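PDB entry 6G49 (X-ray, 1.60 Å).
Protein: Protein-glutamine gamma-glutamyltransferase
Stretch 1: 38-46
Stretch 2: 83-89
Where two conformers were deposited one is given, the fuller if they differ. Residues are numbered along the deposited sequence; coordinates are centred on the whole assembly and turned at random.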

# COMPACT_ATOMS: atom_id res chain seq x y z
N SER A 38 11.92 -3.20 -0.46
CA SER A 38 12.41 -4.03 0.63
C SER A 38 11.39 -4.04 1.76
O SER A 38 10.28 -3.52 1.59
N GLU A 39 11.77 -4.68 2.88
CA GLU A 39 10.84 -5.00 3.94
C GLU A 39 10.52 -3.78 4.80
O GLU A 39 9.60 -3.85 5.64
N SER A 40 11.25 -2.69 4.63
CA SER A 40 11.00 -1.48 5.45
C SER A 40 11.10 -0.25 4.55
O SER A 40 11.62 -0.30 3.38
N MET A 41 10.56 0.84 5.03
CA MET A 41 10.81 2.08 4.34
C MET A 41 10.56 3.28 5.23
O MET A 41 9.65 3.37 6.04
N ALA A 42 11.46 4.23 5.03
CA ALA A 42 11.32 5.54 5.56
C ALA A 42 10.71 6.43 4.48
O ALA A 42 10.98 6.17 3.31
N PRO A 43 9.91 7.45 4.83
CA PRO A 43 9.50 8.48 3.85
C PRO A 43 10.78 8.98 3.14
O PRO A 43 11.78 9.35 3.78
N GLY A 44 10.74 8.92 1.81
CA GLY A 44 11.91 9.19 0.97
C GLY A 44 12.42 7.96 0.25
O GLY A 44 13.01 8.02 -0.83
N ASP A 45 12.21 6.77 0.80
CA ASP A 45 12.80 5.60 0.25
C ASP A 45 12.08 5.19 -1.02
O ASP A 45 12.73 4.68 -1.95
N ILE A 46 10.77 5.43 -1.12
CA ILE A 46 10.05 5.04 -2.33
C ILE A 46 10.35 6.05 -3.45
O ILE A 46 10.37 5.68 -4.62
N GLY A 83 8.89 5.27 14.53
CA GLY A 83 9.07 6.70 14.59
C GLY A 83 9.84 7.25 13.40
O GLY A 83 9.82 8.47 13.20
N ARG A 84 10.50 6.38 12.64
CA ARG A 84 11.26 6.73 11.38
C ARG A 84 10.75 5.89 10.19
O ARG A 84 10.37 6.39 9.13
N ARG A 85 10.74 4.58 10.37
CA ARG A 85 10.52 3.63 9.28
C ARG A 85 9.31 2.77 9.60
O ARG A 85 9.04 2.45 10.77
N TRP A 86 8.57 2.44 8.54
CA TRP A 86 7.57 1.42 8.55
C TRP A 86 8.21 0.09 8.12
O TRP A 86 9.14 0.07 7.25
N ALA A 87 7.81 -1.01 8.78
CA ALA A 87 8.47 -2.28 8.50
C ALA A 87 7.51 -3.46 8.59
O ALA A 87 6.51 -3.44 9.33
N GLN A 88 7.84 -4.45 7.80
CA GLN A 88 7.11 -5.74 7.79
C GLN A 88 7.25 -6.42 9.17
O GLN A 88 8.37 -6.43 9.74
N ALA A 89 6.14 -6.99 9.60
CA ALA A 89 6.08 -7.90 10.79
C ALA A 89 6.03 -9.33 10.30
O ALA A 89 5.58 -9.63 9.21

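The two stretches run antiparallel and bury 447 Å² between them, joined by a short two-residue-per-strand ladder from which the side chains leave on two faces. At the start of stretch 1, Ser38 (chi1 p) makes no contact with the partner. Glu39 leaves its CA sideways, and its side chain (chi1 p, chi2 m) leads away at its end, so only the base packs across: CB lies 3.9 Å from OE1 of Gln88. O of Glu39 accepts a hydrogen bond of 2.9 Å from N of Gln88. The CA-to-CB bond of Gln88 points toward stretch 1, and its chi1 and chi2 are both t.

Ser40 pairs with Ala87 in the non-hydrogen-bonded position, with CA atoms 4.0 Å apart. Their side chains share one face of the sheet, and CB of Ser40 meets CB of Ala87 at 3.8 Å. With chi1 in p, the Ser40 hydroxyl sits near the plane of the Arg85 guanidinium, at its edge, where OG accepts from both NE (3.0 Å) and NH2 (2.8 Å) of Arg85. Met41 and Trp86 occupy the opposite face and are buried. Their backbones form the hydrogen-bonded pair, N of Met41 to O of Trp86 at 2.7 Å and N of Trp86 to O of Met41 at 2.9 Å. Met41 adopts chi1 p and chi2 t, and Trp86 has chi1 m with chi2 at 86°; O of Met41 lies at the edge of the indole.

At the end of the ladder, CA of Met41 and N of Ala42 lie over one face of the Arg85 guanidinium, and CB of Ala42 approaches NH1 of Arg85 to 3.5 Å. Pro43 packs through its ring, CD lying 3.4 Å from O of Arg84. Gly44, within the type II turn from Ala42 to Asp45, makes no contact across; its backbone angles would jam a CB against the preceding carbonyl.

Asp45 (chi1 m), its CA-to-CB bond pointing toward stretch 2, closes the polar cluster. Its OD2 accepts a 2.8 Å hydrogen bond from N of Ala42, bracing the turn, and forms a salt bridge with NH1 of Arg85 at 3.0 Å; the hydrogen bonds from NH1 and NH2 (3.2 Å) to OD2 are weak. Arg85 reaches this site because its side chain, sideways at CB, comes nearer at its end through chi1 m, chi2 t and chi3 p. Water 1 ties the cluster together, donating to O of Ser40 (2.8 Å) and OD2 of Asp45 (2.9 Å) while accepting from NH2 of Arg85 (2.7 Å). Water 2 donates to OD1 of Asp45 at 2.7 Å.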

# COMPACT_ATOMS: atom_id res chain seq x y z
CB SER A 38 13.74 -3.50 1.08
OG SER A 38 13.54 -2.33 1.76
CB GLU A 39 11.34 -6.14 4.83
CG GLU A 39 12.53 -5.76 5.66
CD GLU A 39 13.85 -5.54 4.96
OE1 GLU A 39 14.04 -6.09 3.83
OE2 GLU A 39 14.72 -4.89 5.58
CB SER A 40 11.93 -1.43 6.62
OG SER A 40 13.21 -1.09 6.17
CB MET A 41 9.92 2.21 3.12
CG MET A 41 8.48 2.18 3.49
SD MET A 41 7.64 2.28 1.95
CE MET A 41 7.01 3.93 2.10
CB ALA A 42 12.66 6.04 5.95
CB PRO A 43 8.74 9.49 4.71
CG PRO A 43 8.14 8.63 5.78
CD PRO A 43 9.28 7.69 6.14
CB ASP A 45 12.81 4.36 1.15
CG ASP A 45 13.80 4.47 2.31
OD1 ASP A 45 14.68 5.34 2.23
OD2 ASP A 45 13.63 3.75 3.31
CB ILE A 46 8.53 4.84 -2.11
CG1 ILE A 46 8.29 3.91 -0.94
CG2 ILE A 46 7.89 4.31 -3.39
CD1 ILE A 46 9.02 2.61 -1.07
CB ARG A 84 12.77 6.50 11.56
CG ARG A 84 13.14 5.17 12.22
CD ARG A 84 14.58 4.66 12.14
NE ARG A 84 14.62 3.21 12.03
CZ ARG A 84 15.66 2.47 12.38
NH1 ARG A 84 15.89 1.31 11.78
NH2 ARG A 84 16.47 2.89 13.33
CB ARG A 85 11.69 2.67 9.07
CG ARG A 85 13.04 3.32 8.85
CD ARG A 85 14.12 2.24 8.71
NE ARG A 85 14.08 1.52 7.44
CZ ARG A 85 14.37 2.02 6.23
NH1 ARG A 85 14.75 3.29 6.07
NH2 ARG A 85 14.28 1.24 5.17
CB TRP A 86 6.43 1.79 7.61
CG TRP A 86 5.58 2.92 8.11
CD1 TRP A 86 5.76 4.26 7.97
CD2 TRP A 86 4.42 2.77 8.94
NE1 TRP A 86 4.81 4.95 8.66
CE2 TRP A 86 3.94 4.07 9.24
CE3 TRP A 86 3.73 1.66 9.42
CZ2 TRP A 86 2.80 4.29 9.99
CZ3 TRP A 86 2.60 1.88 10.17
CH2 TRP A 86 2.14 3.18 10.47
CB ALA A 87 9.62 -2.54 9.46
CB GLN A 88 7.69 -6.69 6.72
CG GLN A 88 6.98 -8.00 6.57
CD GLN A 88 7.57 -8.83 5.45
OE1 GLN A 88 8.79 -9.06 5.40
NE2 GLN A 88 6.70 -9.17 4.52
CB ALA A 89 4.90 -7.53 11.63
O HOH W 1 14.00 0.96 2.49
O HOH W 2 16.32 5.26 4.33